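Local structure of putative aminooxidase (Propionibacterium acnes, 2BA9) at residues 97-100 with 101-104; 148-152 with 153-157; 286-289 with 290-293; 349-352 with 353-357. The protein isomerises polyunsaturated fatty acids to give conjugated linoleic acid, and carries a bound FAD. One frame throughout, in Å; residues are numbered along the deposited sequence.

Contact 1 of 4, residues 97-100 with 101-104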
loop_
_atom_site.group_PDB
_atom_site.type_symbol
_atom_site.label_atom_id
_atom_site.label_comp_id
_atom_site.label_asym_id
_atom_site.label_seq_id
_atom_site.Cartn_x
_atom_site.Cartn_y
_atom_site.Cartn_z
ATOM N N ILE A 97 16.447 -19.986 -13.116
ATOM C CA ILE A 97 16.303 -18.702 -13.788
ATOM C C ILE A 97 15.675 -18.946 -15.155
ATOM O O ILE A 97 16.059 -19.884 -15.876
ATOM C CB ILE A 97 17.678 -17.989 -13.977
ATOM C CG1 ILE A 97 18.295 -17.609 -12.626
ATOM C CG2 ILE A 97 17.536 -16.753 -14.847
ATOM C CD1 ILE A 97 19.830 -17.533 -12.633
ATOM N N TYR A 98 14.692 -18.125 -15.499
ATOM C CA TYR A 98 14.109 -18.161 -16.815
ATOM C C TYR A 98 13.603 -16.791 -17.188
ATOM O O TYR A 98 13.393 -15.946 -16.308
ATOM C CB TYR A 98 12.972 -19.178 -16.886
ATOM C CG TYR A 98 11.681 -18.791 -16.183
ATOM C CD1 TYR A 98 10.519 -18.569 -16.905
ATOM C CD2 TYR A 98 11.619 -18.688 -14.794
ATOM C CE1 TYR A 98 9.326 -18.237 -16.269
ATOM C CE2 TYR A 98 10.440 -18.362 -14.154
ATOM C CZ TYR A 98 9.293 -18.141 -14.894
ATOM O OH TYR A 98 8.115 -17.817 -14.245
ATOM N N VAL A 99 13.365 -16.615 -18.487
ATOM C CA VAL A 99 12.948 -15.344 -19.072
ATOM C C VAL A 99 11.538 -15.511 -19.666
ATOM O O VAL A 99 11.390 -16.016 -20.775
ATOM C CB VAL A 99 13.933 -14.912 -20.186
ATOM C CG1 VAL A 99 13.681 -13.468 -20.599
ATOM C CG2 VAL A 99 15.372 -15.088 -19.726
ATOM N N PRO A 100 10.495 -15.120 -18.914
ATOM C CA PRO A 100 9.148 -15.379 -19.399
ATOM C C PRO A 100 8.844 -14.745 -20.764
ATOM O O PRO A 100 8.098 -15.323 -21.556
ATOM C CB PRO A 100 8.237 -14.821 -18.285
ATOM C CG PRO A 100 9.090 -14.123 -17.341
ATOM C CD PRO A 100 10.511 -14.483 -17.589
ATOM N N GLU A 101 9.474 -13.608 -21.045
ATOM C CA GLU A 101 9.269 -12.855 -22.285
ATOM C C GLU A 101 9.616 -13.644 -23.549
ATOM O O GLU A 101 9.177 -13.287 -24.644
ATOM C CB GLU A 101 10.091 -11.557 -22.257
ATOM C CG GLU A 101 9.820 -10.631 -21.040
ATOM C CD GLU A 101 10.699 -10.912 -19.815
ATOM O OE1 GLU A 101 11.246 -12.032 -19.692
ATOM O OE2 GLU A 101 10.832 -10.008 -18.964
ATOM N N LYS A 102 10.410 -14.705 -23.407
ATOM C CA LYS A 102 10.835 -15.500 -24.560
ATOM C C LYS A 102 10.072 -16.827 -24.709
ATOM O O LYS A 102 10.415 -17.647 -25.554
ATOM C CB LYS A 102 12.353 -15.699 -24.511
ATOM C CG LYS A 102 13.078 -14.353 -24.541
ATOM C CD LYS A 102 14.022 -14.233 -25.715
ATOM C CE LYS A 102 14.112 -12.820 -26.285
ATOM N NZ LYS A 102 14.849 -11.881 -25.398
ATOM N N ASP A 103 9.008 -17.007 -23.927
ATOM C CA ASP A 103 8.150 -18.172 -24.079
ATOM C C ASP A 103 7.429 -18.107 -25.437
ATOM O O ASP A 103 6.675 -17.181 -25.685
ATOM C CB ASP A 103 7.137 -18.249 -22.942
ATOM C CG ASP A 103 6.489 -19.621 -22.829
ATOM O OD1 ASP A 103 6.082 -20.196 -23.872
ATOM O OD2 ASP A 103 6.386 -20.113 -21.684
ATOM N N PRO A 104 7.676 -19.090 -26.324
ATOM C CA PRO A 104 7.161 -19.025 -27.702
ATOM C C PRO A 104 5.642 -19.090 -27.846
ATOM O O PRO A 104 5.097 -18.519 -28.790
ATOM C CB PRO A 104 7.780 -20.260 -28.370
ATOM C CG PRO A 104 8.882 -20.696 -27.487
ATOM C CD PRO A 104 8.476 -20.312 -26.107
#

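Contact 2 of 4, residues 148-152 with 153-157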
loop_
_atom_site.group_PDB
_atom_site.type_symbol
_atom_site.label_atom_id
_atom_site.label_comp_id
_atom_site.label_asym_id
_atom_site.label_seq_id
_atom_site.Cartn_x
_atom_site.Cartn_y
_atom_site.Cartn_z
ATOM N N PHE A 148 -12.804 -10.334 -14.279
ATOM C CA PHE A 148 -12.772 -9.149 -15.141
ATOM C C PHE A 148 -12.051 -9.434 -16.468
ATOM O O PHE A 148 -12.581 -9.150 -17.544
ATOM C CB PHE A 148 -12.114 -7.979 -14.386
ATOM C CG PHE A 148 -11.708 -6.825 -15.268
ATOM C CD1 PHE A 148 -12.628 -5.859 -15.637
ATOM C CD2 PHE A 148 -10.404 -6.719 -15.736
ATOM C CE1 PHE A 148 -12.257 -4.785 -16.463
ATOM C CE2 PHE A 148 -10.020 -5.650 -16.553
ATOM C CZ PHE A 148 -10.954 -4.679 -16.914
ATOM N N LEU A 149 -10.841 -9.994 -16.381
ATOM C CA LEU A 149 -10.060 -10.358 -17.573
ATOM C C LEU A 149 -10.780 -11.390 -18.454
ATOM O O LEU A 149 -10.871 -11.229 -19.685
ATOM C CB LEU A 149 -8.669 -10.880 -17.166
ATOM C CG LEU A 149 -7.662 -9.877 -16.591
ATOM C CD1 LEU A 149 -6.282 -10.515 -16.331
ATOM C CD2 LEU A 149 -7.511 -8.650 -17.482
ATOM N N ALA A 150 -11.301 -12.445 -17.819
ATOM C CA ALA A 150 -12.037 -13.498 -18.514
ATOM C C ALA A 150 -13.210 -12.965 -19.331
ATOM O O ALA A 150 -13.443 -13.383 -20.454
ATOM C CB ALA A 150 -12.525 -14.561 -17.518
ATOM N N LEU A 151 -13.938 -12.021 -18.766
ATOM C CA LEU A 151 -15.082 -11.425 -19.446
ATOM C C LEU A 151 -14.665 -10.733 -20.749
ATOM O O LEU A 151 -15.449 -10.644 -21.698
ATOM C CB LEU A 151 -15.733 -10.409 -18.508
ATOM C CG LEU A 151 -17.100 -9.865 -18.863
ATOM C CD1 LEU A 151 -18.151 -10.963 -18.841
ATOM C CD2 LEU A 151 -17.433 -8.766 -17.882
ATOM N N ASN A 152 -13.422 -10.253 -20.785
ATOM C CA ASN A 152 -12.904 -9.522 -21.934
ATOM C C ASN A 152 -11.933 -10.346 -22.782
ATOM O O ASN A 152 -11.252 -9.804 -23.637
ATOM C CB ASN A 152 -12.238 -8.234 -21.434
ATOM C CG ASN A 152 -13.252 -7.219 -20.931
ATOM O OD1 ASN A 152 -14.046 -6.683 -21.713
ATOM N ND2 ASN A 152 -13.232 -6.944 -19.623
ATOM N N GLY A 153 -11.880 -11.655 -22.561
ATOM C CA GLY A 153 -10.900 -12.519 -23.234
ATOM C C GLY A 153 -9.430 -12.114 -23.070
ATOM O O GLY A 153 -8.645 -12.285 -23.990
ATOM N N CYS A 154 -9.060 -11.566 -21.914
ATOM C CA CYS A 154 -7.725 -11.011 -21.703
ATOM C C CYS A 154 -6.963 -11.709 -20.570
ATOM O O CYS A 154 -6.070 -11.114 -19.977
ATOM C CB CYS A 154 -7.820 -9.508 -21.376
ATOM S SG CYS A 154 -8.226 -8.453 -22.748
ATOM N N GLU A 155 -7.319 -12.960 -20.284
ATOM C CA GLU A 155 -6.734 -13.724 -19.174
ATOM C C GLU A 155 -5.197 -13.684 -19.122
ATOM O O GLU A 155 -4.612 -13.560 -18.046
ATOM C CB GLU A 155 -7.186 -15.195 -19.238
ATOM C CG GLU A 155 -8.650 -15.429 -18.880
ATOM C CD GLU A 155 -9.580 -15.459 -20.102
ATOM O OE1 GLU A 155 -9.310 -14.740 -21.110
ATOM O OE2 GLU A 155 -10.577 -16.211 -20.040
ATOM N N ALA A 156 -4.557 -13.808 -20.281
ATOM C CA ALA A 156 -3.085 -13.787 -20.391
ATOM C C ALA A 156 -2.436 -12.482 -19.885
ATOM O O ALA A 156 -1.249 -12.456 -19.553
ATOM C CB ALA A 156 -2.667 -14.060 -21.835
ATOM N N ALA A 157 -3.207 -11.406 -19.802
ATOM C CA ALA A 157 -2.689 -10.146 -19.250
ATOM C C ALA A 157 -2.139 -10.275 -17.815
ATOM O O ALA A 157 -1.244 -9.514 -17.410
ATOM C CB ALA A 157 -3.763 -9.055 -19.311
HETATM O O HOH W 1 -12.452 -15.672 -21.481
#

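Contact 3 of 4, residues 286-289 with 290-293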
loop_
_atom_site.group_PDB
_atom_site.type_symbol
_atom_site.label_atom_id
_atom_site.label_comp_id
_atom_site.label_asym_id
_atom_site.label_seq_id
_atom_site.Cartn_x
_atom_site.Cartn_y
_atom_site.Cartn_z
ATOM N N CYS A 286 17.437 -10.066 5.593
ATOM C CA CYS A 286 18.363 -11.201 5.637
ATOM C C CYS A 286 19.807 -10.826 5.312
ATOM O O CYS A 286 20.048 -10.048 4.416
ATOM C CB CYS A 286 17.915 -12.277 4.642
ATOM S SG CYS A 286 16.255 -12.936 4.908
ATOM N N LEU A 287 20.746 -11.367 6.078
ATOM C CA LEU A 287 22.129 -11.503 5.654
ATOM C C LEU A 287 22.184 -12.836 4.933
ATOM O O LEU A 287 21.683 -13.833 5.436
ATOM C CB LEU A 287 23.090 -11.492 6.849
ATOM C CG LEU A 287 23.037 -10.220 7.695
ATOM C CD1 LEU A 287 24.077 -10.232 8.844
ATOM C CD2 LEU A 287 23.225 -9.019 6.804
ATOM N N VAL A 288 22.770 -12.842 3.741
ATOM C CA VAL A 288 22.815 -14.040 2.917
ATOM C C VAL A 288 24.275 -14.460 2.678
ATOM O O VAL A 288 25.183 -13.623 2.648
ATOM C CB VAL A 288 22.024 -13.841 1.551
ATOM C CG1 VAL A 288 20.541 -13.520 1.803
ATOM C CG2 VAL A 288 22.635 -12.761 0.679
ATOM N N LYS A 289 24.505 -15.763 2.570
ATOM C CA LYS A 289 25.722 -16.243 1.913
ATOM C C LYS A 289 25.331 -16.503 0.458
ATOM O O LYS A 289 24.166 -16.841 0.158
ATOM C CB LYS A 289 26.348 -17.476 2.595
ATOM C CG LYS A 289 25.362 -18.489 3.195
ATOM C CD LYS A 289 26.092 -19.671 3.831
ATOM C CE LYS A 289 25.128 -20.557 4.619
ATOM N NZ LYS A 289 24.768 -19.982 5.962
ATOM N N GLU A 290 26.279 -16.310 -0.449
ATOM C CA GLU A 290 25.991 -16.266 -1.886
ATOM C C GLU A 290 25.038 -15.096 -2.157
ATOM O O GLU A 290 23.818 -15.268 -2.282
ATOM C CB GLU A 290 25.438 -17.607 -2.407
ATOM C CG GLU A 290 26.474 -18.628 -2.891
ATOM C CD GLU A 290 27.754 -18.693 -2.047
ATOM O OE1 GLU A 290 28.721 -17.962 -2.379
ATOM O OE2 GLU A 290 27.810 -19.488 -1.078
ATOM N N TYR A 291 25.623 -13.904 -2.232
ATOM C CA TYR A 291 24.878 -12.667 -2.465
ATOM C C TYR A 291 24.312 -12.617 -3.892
ATOM O O TYR A 291 25.047 -12.803 -4.857
ATOM C CB TYR A 291 25.810 -11.478 -2.242
ATOM C CG TYR A 291 25.138 -10.156 -1.926
ATOM C CD1 TYR A 291 24.319 -10.015 -0.809
ATOM C CD2 TYR A 291 25.383 -9.018 -2.711
ATOM C CE1 TYR A 291 23.730 -8.795 -0.502
ATOM C CE2 TYR A 291 24.796 -7.790 -2.402
ATOM C CZ TYR A 291 23.967 -7.692 -1.306
ATOM O OH TYR A 291 23.396 -6.481 -0.986
ATOM N N PRO A 292 23.001 -12.384 -4.041
ATOM C CA PRO A 292 22.506 -12.169 -5.400
ATOM C C PRO A 292 23.156 -10.965 -6.065
ATOM O O PRO A 292 23.628 -10.061 -5.376
ATOM C CB PRO A 292 21.000 -11.956 -5.219
ATOM C CG PRO A 292 20.748 -11.885 -3.750
ATOM C CD PRO A 292 21.930 -12.398 -3.028
ATOM N N THR A 293 23.202 -10.983 -7.395
ATOM C CA THR A 293 23.711 -9.862 -8.183
ATOM C C THR A 293 22.552 -9.070 -8.790
ATOM O O THR A 293 22.763 -8.108 -9.523
ATOM C CB THR A 293 24.674 -10.348 -9.293
ATOM O OG1 THR A 293 24.173 -11.539 -9.902
ATOM C CG2 THR A 293 26.050 -10.667 -8.721
#

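Contact 4 of 4, residues 349-352 with 353-357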
loop_
_atom_site.group_PDB
_atom_site.type_symbol
_atom_site.label_atom_id
_atom_site.label_comp_id
_atom_site.label_asym_id
_atom_site.label_seq_id
_atom_site.Cartn_x
_atom_site.Cartn_y
_atom_site.Cartn_z
ATOM N N LEU A 349 13.896 -19.579 4.938
ATOM C CA LEU A 349 15.170 -20.294 4.941
ATOM C C LEU A 349 15.211 -21.281 3.771
ATOM O O LEU A 349 16.146 -21.262 2.978
ATOM C CB LEU A 349 15.389 -21.024 6.265
ATOM C CG LEU A 349 15.258 -20.158 7.521
ATOM C CD1 LEU A 349 15.756 -20.931 8.745
ATOM C CD2 LEU A 349 15.999 -18.842 7.336
ATOM N N ASP A 350 14.173 -22.102 3.647
ATOM C CA ASP A 350 14.172 -23.194 2.671
ATOM C C ASP A 350 14.100 -22.682 1.232
ATOM O O ASP A 350 14.793 -23.213 0.353
ATOM C CB ASP A 350 13.015 -24.180 2.924
ATOM C CG ASP A 350 13.082 -24.847 4.290
ATOM O OD1 ASP A 350 14.148 -24.869 4.924
ATOM O OD2 ASP A 350 12.052 -25.383 4.717
ATOM N N ASP A 351 13.280 -21.668 0.988
ATOM C CA ASP A 351 13.176 -21.066 -0.366
ATOM C C ASP A 351 14.494 -20.398 -0.810
ATOM O O ASP A 351 14.972 -20.637 -1.915
ATOM C CB ASP A 351 12.020 -20.054 -0.464
ATOM C CG ASP A 351 10.635 -20.717 -0.583
ATOM O OD1 ASP A 351 10.528 -21.953 -0.803
ATOM O OD2 ASP A 351 9.635 -19.978 -0.471
ATOM N N MET A 352 15.088 -19.566 0.042
ATOM C CA MET A 352 16.352 -18.911 -0.329
ATOM C C MET A 352 17.508 -19.890 -0.567
ATOM O O MET A 352 18.354 -19.679 -1.427
ATOM C CB MET A 352 16.747 -17.863 0.727
ATOM C CG MET A 352 15.804 -16.647 0.778
ATOM S SD MET A 352 15.727 -15.734 -0.779
ATOM C CE MET A 352 17.166 -14.649 -0.687
ATOM N N GLU A 353 17.552 -20.973 0.189
ATOM C CA GLU A 353 18.571 -21.990 -0.063
ATOM C C GLU A 353 18.360 -22.642 -1.432
ATOM O O GLU A 353 19.297 -22.815 -2.227
ATOM C CB GLU A 353 18.557 -23.035 1.027
ATOM C CG GLU A 353 19.798 -23.894 1.015
ATOM C CD GLU A 353 19.729 -24.981 2.042
ATOM O OE1 GLU A 353 18.995 -24.788 3.039
ATOM O OE2 GLU A 353 20.417 -26.017 1.854
ATOM N N THR A 354 17.113 -22.981 -1.704
ATOM C CA THR A 354 16.712 -23.470 -3.015
ATOM C C THR A 354 17.105 -22.514 -4.152
ATOM O O THR A 354 17.632 -22.954 -5.193
ATOM C CB THR A 354 15.213 -23.748 -3.003
ATOM O OG1 THR A 354 14.986 -24.844 -2.102
ATOM C CG2 THR A 354 14.697 -24.060 -4.396
ATOM N N PHE A 355 16.897 -21.220 -3.930
ATOM C CA PHE A 355 17.258 -20.189 -4.918
ATOM C C PHE A 355 18.781 -20.015 -5.064
ATOM O O PHE A 355 19.236 -19.379 -6.031
ATOM C CB PHE A 355 16.611 -18.821 -4.597
ATOM C CG PHE A 355 15.097 -18.843 -4.468
ATOM C CD1 PHE A 355 14.322 -19.817 -5.083
ATOM C CD2 PHE A 355 14.451 -17.859 -3.731
ATOM C CE1 PHE A 355 12.934 -19.808 -4.961
ATOM C CE2 PHE A 355 13.059 -17.841 -3.603
ATOM C CZ PHE A 355 12.302 -18.822 -4.217
ATOM N N GLY A 356 19.555 -20.563 -4.117
ATOM C CA GLY A 356 21.021 -20.464 -4.131
ATOM C C GLY A 356 21.564 -19.252 -3.393
ATOM O O GLY A 356 22.705 -18.844 -3.594
ATOM N N HIS A 357 20.749 -18.689 -2.512
ATOM C CA HIS A 357 21.128 -17.512 -1.741
ATOM C C HIS A 357 20.821 -17.791 -0.269
ATOM O O HIS A 357 19.952 -17.152 0.321
ATOM C CB HIS A 357 20.369 -16.286 -2.255
ATOM C CG HIS A 357 20.482 -16.075 -3.734
ATOM N ND1 HIS A 357 21.683 -15.803 -4.360
ATOM C CD2 HIS A 357 19.543 -16.096 -4.713
ATOM C CE1 HIS A 357 21.476 -15.671 -5.658
ATOM N NE2 HIS A 357 20.185 -15.840 -5.898
HETATM O O HOH W 2 16.773 -24.193 4.485
#

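Contact 1 of 4, residues 97-100 with 101-104
Glu101 folds its side chain back over Pro100 and brings its carboxylate to Val99. The CB of Glu101 starts beside the backbone, 3.7 Å from the carbonyl carbon C of Pro100, and CG follows with its bond set anti to the residue's own carbonyl carbon. A bend at the next torsion (chi2 89°) then turns the chain back along the proline, so that the two side chains lie side by side and point the same way. CD comes within 4.0 Å of Val99 CG1, the two side chains crossing at about a right angle. At the tip the oxygens part company. OE1 presses against Val99 CG1 at 3.0 Å, a tight approach, and also lies near Pro100 CD, while OE2 is held in a salt bridge with Arg88 on the neighbouring strand 88-91. The backbone here forms a short 3-10 turn, the link between the edge strand 97-98 of the mixed sheet and helix 106-122. Two successive backbone bonds, each spanning three residues, define it: Lys102 N to Val99 O at 3.1 Å and Asp103 N to Pro100 O at 3.0 Å. The aliphatic start of Lys102 adds a looser touch, CG to Val99 CG1 at 4.1 Å. Asp103, with CB 3.4 Å from Pro100 O, turns OD1 to the backbone N atoms of Val105 and Arg106, capping the start of the helix.

Contact 2 of 4, residues 148-152 with 153-157
Leu149 packs against the chain that doubles back from the end of its own helix, its CD1 lying 3.7 Å from Cys154 O and 4.2 Å from Ala157 CB. This is the close, buried part of the contact. Helix 145-151 stops here in a Schellman motif: Cys154 N reaches back to Leu149 O (2.9 Å) and Gly153 N to Ala150 O (3.1 Å), with Gly153 at a positive phi of 55° as the C-prime residue. Leu149 O is gripped twice, since Asn152 N also donates to it from the opposite face of its carbonyl plane. Asn152, likewise buried, bends its amide ND2 back to Phe148 O (3.1 Å, N-H...O 137°) and over one face of the Phe148 ring, toward the rim; Tyr125 also bonds ND2, and Lys124 holds OD1. The outer side is exposed and partly watered. There Glu155 lays its carboxylate alongside Ala150, OE2 lying 3.4 Å from Ala150 CA, and a water donates to Ala150 O at 2.7 Å; the link from this water to OE2 is too short to be trusted. A carboxylate near the carbonyl end of a helix would probably be unfavourable by itself, whereas the positive charge of Lys116, bonded to Asn152 O, should suit that end better.

Contact 3 of 4, residues 286-289 with 290-293
Two first torsions bring Val288 and Tyr291 together. In Val288, chi1 of -60° places CG1 anti to the carbonyl carbon and leaves CG2 between the backbone N and that carbon, the branch that faces the following loop. In Tyr291, chi1 of -158° swings the ring away from its own backbone N and back to the valine. CG2 of Val288 consequently meets Tyr291 CD1 at 3.5 Å, lying at the ring's edge near its plane instead of over a face, and the two side chains cross at about a right angle. The same methyl also serves Pro292, whose CD is 3.8 Å away, and passes Glu290 O at 4.1 Å. One valine branch is thus the point on which the tyrosine and the proline converge. The setting is the end of strand 277-288, which runs antiparallel between strands 325-330 and 359-373 in the mixed sheet; past Val288 the chain leaves the sheet for the loop that leads to strand 295-297. Glu290 turns the chain with a positive phi, its CB within 3.0 Å of Lys289 O. Both Lys289 and Glu290 carry their side chains on the exposed outer side of this bend. Inside it, Ile325 of the adjacent strand packs on Val288, Tyr291 and Pro292 alike. The tyrosine is held at its far end, OH bonding to Trp317 O, and the ring also meets that of His315, with the planes inclined at about 55°.

Contact 4 of 4, residues 349-352 with 353-357
Glu353 opens the last turn of helix 341-355, which closes in a Schellman motif, by donating its backbone N to Leu349 O at 3.1 Å. Its extended side chain reaches a water that donates to both Glu353 OE1 and Asp350 OD1, probably easing the nearness of two like charges; Gln346 also bonds that aspartate oxygen. Thr354 follows with a double grip on Asp350 O, from its N and, at 3.0 Å, from OG1, the two donors arriving from opposite faces of the carbonyl plane. Phe355 bonds through its N to Asp351 O (2.8 Å), and chi1 of -56° lays the ring so that this same oxygen sits over one face, toward the rim. Met352 meets the ring differently: its SD lies at the edge, 3.9 Å from Phe355 CD2, a Met-aromatic contact, while Val310 and Tyr313 of strand 310-315 pack on the phenylalanine. Gly356, at phi 90°, turns the chain and sends its N to Glu353 O. His357 completes the motif through its N, 2.8 Å from Met352 O, and its CB rests 3.9 Å from Met352 CE, the methyl at the end of a twice-bent side chain.

Contacts 3 and 4 are direct neighbours, their centres 10 Å apart. Glu290 O of the strand-end bend probably accepts a hydrogen bond from His357 ND1 at 3.0 Å, and Pro292 CA packs on His357 CE1 at 3.7 Å, joining the loop to the helix end. Contact 1, on the edge strand of the sheet that also carries contact 3, comes within about 7 Å of contact 4 at the nearest atoms without touching. A surface sodium ion, distinct from the one at Lys183 and Glu410, and a glycol probably from the crystallisation liquor each lie about 4 Å from the Glu101 side chain. Contact 2 is far from contact 3 (centres 38 Å apart) but comes within about 10 Å of contact 1 at the nearest atoms.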